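Local coordinates for putative flagellar motor switch protein FliN (Thermotoga maritima, PDB 1O6A), which probably forms part of the switch complex in the C-ring of the bacterial flagellar motor, which sets the direction of rotation, at residues V25-T30 with E54-L59; L64-E69 with T82-P87. All blocks are in the same frame, centred on the assembly; numbering follows the deposited sequence.

Interaction 1 of 2, residues V25-T30 with E54-L59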
loop_
_atom_site.group_PDB
_atom_site.type_symbol
_atom_site.label_atom_id
_atom_site.label_comp_id
_atom_site.label_asym_id
_atom_site.label_seq_id
_atom_site.Cartn_x
_atom_site.Cartn_y
_atom_site.Cartn_z
ATOM N N VAL A 25 2.514 2.007 -1.616
ATOM C CA VAL A 25 3.323 0.849 -1.411
ATOM C C VAL A 25 2.552 -0.037 -0.435
ATOM O O VAL A 25 2.108 0.402 0.649
ATOM C CB VAL A 25 4.670 1.224 -0.856
ATOM C CG1 VAL A 25 5.490 -0.006 -0.502
ATOM C CG2 VAL A 25 5.439 2.141 -1.845
ATOM N N GLU A 26 2.337 -1.276 -0.856
ATOM C CA GLU A 26 1.498 -2.233 -0.117
ATOM C C GLU A 26 2.341 -3.361 0.426
ATOM O O GLU A 26 3.203 -3.933 -0.253
ATOM C CB GLU A 26 0.449 -2.860 -1.033
ATOM C CG GLU A 26 -0.596 -1.902 -1.539
ATOM C CD GLU A 26 -1.717 -2.576 -2.298
ATOM O OE1 GLU A 26 -1.756 -3.825 -2.356
ATOM O OE2 GLU A 26 -2.593 -1.843 -2.815
ATOM N N LEU A 27 2.050 -3.695 1.677
ATOM C CA LEU A 27 2.664 -4.834 2.347
ATOM C C LEU A 27 1.899 -6.099 1.998
ATOM O O LEU A 27 2.435 -7.180 2.056
ATOM C CB LEU A 27 2.623 -4.683 3.860
ATOM C CG LEU A 27 3.107 -5.951 4.598
ATOM C CD1 LEU A 27 4.575 -6.284 4.240
ATOM C CD2 LEU A 27 2.930 -5.783 6.058
ATOM N N GLY A 28 0.627 -5.968 1.665
ATOM C CA GLY A 28 -0.162 -7.131 1.335
ATOM C C GLY A 28 -1.641 -6.853 1.459
ATOM O O GLY A 28 -2.058 -5.770 1.911
ATOM N N ARG A 29 -2.406 -7.857 1.052
ATOM C CA ARG A 29 -3.866 -7.808 1.070
ATOM C C ARG A 29 -4.485 -9.056 1.645
ATOM O O ARG A 29 -3.866 -10.107 1.705
ATOM C CB ARG A 29 -4.377 -7.670 -0.372
ATOM C CG ARG A 29 -3.856 -6.482 -1.128
ATOM C CD ARG A 29 -4.560 -6.314 -2.476
ATOM N NE ARG A 29 -4.117 -5.074 -3.117
ATOM C CZ ARG A 29 -4.667 -4.553 -4.197
ATOM N NH1 ARG A 29 -5.699 -5.134 -4.776
ATOM N NH2 ARG A 29 -4.203 -3.419 -4.692
ATOM N N THR A 30 -5.735 -8.929 2.078
ATOM C CA THR A 30 -6.577 -10.064 2.388
ATOM C C THR A 30 -8.026 -9.633 2.238
ATOM O O THR A 30 -8.297 -8.559 1.718
ATOM C CB THR A 30 -6.254 -10.649 3.790
ATOM O OG1 THR A 30 -7.007 -11.848 4.014
ATOM C CG2 THR A 30 -6.628 -9.714 4.911
ATOM N N GLU A 54 9.178 -12.305 -0.133
ATOM C CA GLU A 54 8.647 -11.513 -1.249
ATOM C C GLU A 54 8.819 -10.032 -1.038
ATOM O O GLU A 54 8.851 -9.563 0.104
ATOM C CB GLU A 54 7.191 -11.787 -1.468
ATOM C CG GLU A 54 6.874 -13.204 -1.897
ATOM C CD GLU A 54 5.452 -13.292 -2.406
ATOM O OE1 GLU A 54 4.538 -13.244 -1.550
ATOM O OE2 GLU A 54 5.240 -13.401 -3.639
ATOM N N PRO A 55 8.929 -9.280 -2.134
ATOM C CA PRO A 55 9.051 -7.827 -2.058
ATOM C C PRO A 55 7.687 -7.148 -1.839
ATOM O O PRO A 55 6.652 -7.809 -1.986
ATOM C CB PRO A 55 9.588 -7.470 -3.456
ATOM C CG PRO A 55 8.955 -8.511 -4.355
ATOM C CD PRO A 55 8.979 -9.761 -3.528
ATOM N N VAL A 56 7.695 -5.882 -1.455
ATOM C CA VAL A 56 6.461 -5.109 -1.300
ATOM C C VAL A 56 6.034 -4.614 -2.665
ATOM O O VAL A 56 6.855 -4.542 -3.600
ATOM C CB VAL A 56 6.601 -3.916 -0.331
ATOM C CG1 VAL A 56 6.936 -4.444 1.052
ATOM C CG2 VAL A 56 7.588 -2.894 -0.809
ATOM N N ASP A 57 4.763 -4.330 -2.797
ATOM C CA ASP A 57 4.228 -3.882 -4.074
ATOM C C ASP A 57 4.173 -2.361 -4.203
ATOM O O ASP A 57 3.831 -1.665 -3.250
ATOM C CB ASP A 57 2.824 -4.420 -4.262
ATOM C CG ASP A 57 2.784 -5.937 -4.115
ATOM O OD1 ASP A 57 3.553 -6.591 -4.854
ATOM O OD2 ASP A 57 2.151 -6.527 -3.211
ATOM N N ILE A 58 4.429 -1.869 -5.418
ATOM C CA ILE A 58 4.453 -0.436 -5.664
ATOM C C ILE A 58 3.470 -0.138 -6.762
ATOM O O ILE A 58 3.626 -0.641 -7.863
ATOM C CB ILE A 58 5.854 0.004 -6.123
ATOM C CG1 ILE A 58 6.901 -0.356 -5.062
ATOM C CG2 ILE A 58 5.878 1.489 -6.434
ATOM C CD1 ILE A 58 8.276 -0.407 -5.618
ATOM N N LEU A 59 2.415 0.598 -6.417
ATOM C CA LEU A 59 1.318 0.894 -7.338
ATOM C C LEU A 59 1.337 2.380 -7.684
ATOM O O LEU A 59 1.599 3.227 -6.821
ATOM C CB LEU A 59 -0.023 0.540 -6.713
ATOM C CG LEU A 59 -0.222 -0.970 -6.513
ATOM C CD1 LEU A 59 0.420 -1.439 -5.221
ATOM C CD2 LEU A 59 -1.689 -1.317 -6.575
HETATM O O HOH W 1 -0.235 -6.217 -1.967
#

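Interaction 2 of 2, residues L64-E69 with T82-P87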
loop_
_atom_site.group_PDB
_atom_site.type_symbol
_atom_site.label_atom_id
_atom_site.label_comp_id
_atom_site.label_asym_id
_atom_site.label_seq_id
_atom_site.Cartn_x
_atom_site.Cartn_y
_atom_site.Cartn_z
ATOM N N LEU A 64 -0.046 -1.899 -10.589
ATOM C CA LEU A 64 1.205 -2.464 -10.116
ATOM C C LEU A 64 2.260 -2.268 -11.178
ATOM O O LEU A 64 2.136 -2.794 -12.281
ATOM C CB LEU A 64 1.031 -3.949 -9.825
ATOM C CG LEU A 64 2.277 -4.671 -9.361
ATOM C CD1 LEU A 64 2.653 -4.234 -7.966
ATOM C CD2 LEU A 64 2.033 -6.176 -9.465
ATOM N N ILE A 65 3.270 -1.456 -10.903
ATOM C CA ILE A 65 4.344 -1.304 -11.900
ATOM C C ILE A 65 5.699 -1.793 -11.411
ATOM O O ILE A 65 6.626 -1.953 -12.206
ATOM C CB ILE A 65 4.470 0.123 -12.401
ATOM C CG1 ILE A 65 4.843 1.065 -11.296
ATOM C CG2 ILE A 65 3.185 0.637 -13.123
ATOM C CD1 ILE A 65 5.803 2.097 -11.793
ATOM N N ALA A 66 5.820 -2.023 -10.117
ATOM C CA ALA A 66 7.106 -2.354 -9.522
ATOM C C ALA A 66 6.946 -3.052 -8.184
ATOM O O ALA A 66 5.855 -3.084 -7.603
ATOM C CB ALA A 66 7.941 -1.098 -9.369
ATOM N N ARG A 67 8.023 -3.670 -7.738
ATOM C CA ARG A 67 8.104 -4.228 -6.379
ATOM C C ARG A 67 9.450 -3.850 -5.795
ATOM O O ARG A 67 10.367 -3.436 -6.547
ATOM C CB ARG A 67 7.887 -5.745 -6.422
ATOM C CG ARG A 67 6.516 -6.154 -6.986
ATOM C CD ARG A 67 5.961 -7.600 -6.549
ATOM N NE ARG A 67 6.913 -8.599 -6.948
ATOM C CZ ARG A 67 6.862 -9.874 -6.575
ATOM N NH1 ARG A 67 5.884 -10.290 -5.816
ATOM N NH2 ARG A 67 7.820 -10.713 -6.948
ATOM N N GLY A 68 9.578 -3.895 -4.479
ATOM C CA GLY A 68 10.810 -3.505 -3.862
ATOM C C GLY A 68 10.983 -3.916 -2.432
ATOM O O GLY A 68 10.209 -4.691 -1.868
ATOM N N GLU A 69 12.043 -3.403 -1.851
ATOM C CA GLU A 69 12.396 -3.694 -0.467
ATOM C C GLU A 69 12.393 -2.405 0.355
ATOM O O GLU A 69 12.701 -1.322 -0.123
ATOM C CB GLU A 69 13.735 -4.432 -0.398
ATOM C CG GLU A 69 14.914 -3.676 -0.956
ATOM C CD GLU A 69 16.224 -4.481 -0.966
ATOM O OE1 GLU A 69 16.295 -5.522 -0.267
ATOM O OE2 GLU A 69 17.179 -4.052 -1.651
ATOM N N THR A 82 13.272 -3.239 -6.715
ATOM C CA THR A 82 13.943 -4.494 -7.045
ATOM C C THR A 82 13.398 -5.144 -8.321
ATOM O O THR A 82 14.044 -5.992 -8.890
ATOM C CB THR A 82 13.865 -5.481 -5.913
ATOM O OG1 THR A 82 12.494 -5.790 -5.582
ATOM C CG2 THR A 82 14.500 -4.911 -4.626
ATOM N N GLU A 83 12.177 -4.802 -8.722
ATOM C CA GLU A 83 11.560 -5.344 -9.918
ATOM C C GLU A 83 10.750 -4.208 -10.532
ATOM O O GLU A 83 10.038 -3.500 -9.842
ATOM C CB GLU A 83 10.614 -6.518 -9.626
ATOM C CG GLU A 83 11.254 -7.750 -9.005
ATOM C CD GLU A 83 10.221 -8.750 -8.528
ATOM O OE1 GLU A 83 9.135 -8.842 -9.151
ATOM O OE2 GLU A 83 10.469 -9.409 -7.503
ATOM N N ILE A 84 10.852 -4.016 -11.820
ATOM C CA ILE A 84 9.989 -2.988 -12.449
ATOM C C ILE A 84 9.693 -3.321 -13.898
ATOM O O ILE A 84 10.506 -3.915 -14.550
ATOM C CB ILE A 84 10.619 -1.602 -12.254
ATOM C CG1 ILE A 84 9.643 -0.485 -12.637
ATOM C CG2 ILE A 84 11.968 -1.488 -13.027
ATOM C CD1 ILE A 84 10.087 0.867 -12.136
ATOM N N VAL A 85 8.506 -2.946 -14.393
ATOM C CA VAL A 85 8.196 -3.132 -15.808
ATOM C C VAL A 85 8.926 -2.086 -16.630
ATOM O O VAL A 85 9.409 -1.068 -16.099
ATOM C CB VAL A 85 6.691 -3.085 -16.068
ATOM C CG1 VAL A 85 5.936 -4.178 -15.320
ATOM C CG2 VAL A 85 6.118 -1.741 -15.722
ATOM N N SER A 86 9.015 -2.317 -17.934
ATOM C CA SER A 86 9.681 -1.359 -18.831
ATOM C C SER A 86 8.951 -0.005 -18.831
ATOM O O SER A 86 7.747 0.058 -18.535
ATOM C CB SER A 86 9.751 -1.891 -20.256
ATOM O OG SER A 86 8.464 -1.850 -20.851
ATOM N N PRO A 87 9.666 1.083 -19.144
ATOM C CA PRO A 87 9.020 2.397 -19.226
ATOM C C PRO A 87 7.836 2.413 -20.192
ATOM O O PRO A 87 6.849 3.040 -19.886
ATOM C CB PRO A 87 10.155 3.330 -19.689
ATOM C CG PRO A 87 11.392 2.636 -19.245
ATOM C CD PRO A 87 11.113 1.184 -19.438
#

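Interaction 1 of 2, residues V25-T30 with E54-L59
E26 and D57 form an antiparallel hydrogen-bonded pair through two straight bonds: E26 N to D57 O at 2.8 Å (163° at the hydrogen) and D57 N to E26 O at 3.0 Å, each donor lying in the carbonyl plane. D57 O also receives the CA-H of V25, whose CA is 3.2 Å away. The extended R29, three residues on and past the corner the chain turns at L27, grips the E26 carboxylate side-on, NE to OE1 at 2.8 Å and NH2 to OE2 at 2.9 Å, both on syn lone pairs. A water lies within hydrogen-bonding distance of E26 OE1 and D57 OD2, the latter salt-bridged to K50 NZ. L59 crosses the E26 chain at about a right angle, its CD1 3.8 Å from E26 CD, while CD2 meets R29 NH2 tip to tip. On the V25 and I58 face, V25 CG1 reaches V56 CG2 obliquely at 3.6 Å. On both sides of the corner, V25-E26 and G28-T30 pair antiparallel with a strand of the second subunit. E26 OE1 and D57 OD2 lie 4.8 Å apart, which would tend to raise their pKa values; R29 and K50 probably offset this and keep both ionised.

Interaction 2 of 2, residues L64-E69 with T82-P87
The touching parts, 65-69 and 82-85, run antiparallel, 177° apart, with A66 and I84 as a non-hydrogen-bonded pair and R67 and E83 as a hydrogen-bonded one, R67 N reaching E83 O at 2.9 Å. T82 and E83 both face R67 in a classic beta bulge: R67 O accepts T82 N at 2.9 Å, in the carbonyl plane on a lone pair, and E83 N at 3.1 Å from above that plane. Beyond the pairs, V85 N meets I65 O nearly along the C=O axis. R67 and E83 lie side by side, pointing the same way. The arginine, bent at chi3 (-58°), offers its NE and NH2 edge: NH2 meets a syn lone pair of OE2 at 3.0 Å, whereas NE approaches OE1 from above the carboxylate, the two planes being 65° apart. An alanine in place of R67 would remove this two-nitrogen grip and would probably leave the E83 carboxylate less well held. On the face of A66 and I84, CG1 of I84, anti to its backbone N, rests 3.7 Å from A66 CB; farther along, V85 CG2 packs on I65 CB. Strand 56-60 flanks 64-69 along its other edge, I58 touching A66; helix 87-94, N-capped by S86, brings R90 against I65 and I84, and M40 and H42 of the second subunit pack on the same two isoleucines.

Both interactions belong to one antiparallel sheet, in the order 20-33, 56-60, 63-73, 76-84, with centres about 11 Å apart. The inner strands 56-60 and 63-73 join them: V56 N lies 2.8 Å from G68 O and I58 N 2.9 Å from A66 O, both probable hydrogen bonds. Interaction 1 is the more buried and lies nearer the chain centre; interaction 2 joins the two arms of a hairpin and is only partly buried. Their ion pairs differ too: E26 and R29 lie on one segment, with D57 paired to K50 outside it, whereas R67 and E83 bridge two strands. Each contact touches the second subunit, interaction 1 through strand pairing and interaction 2 through side-chain packing.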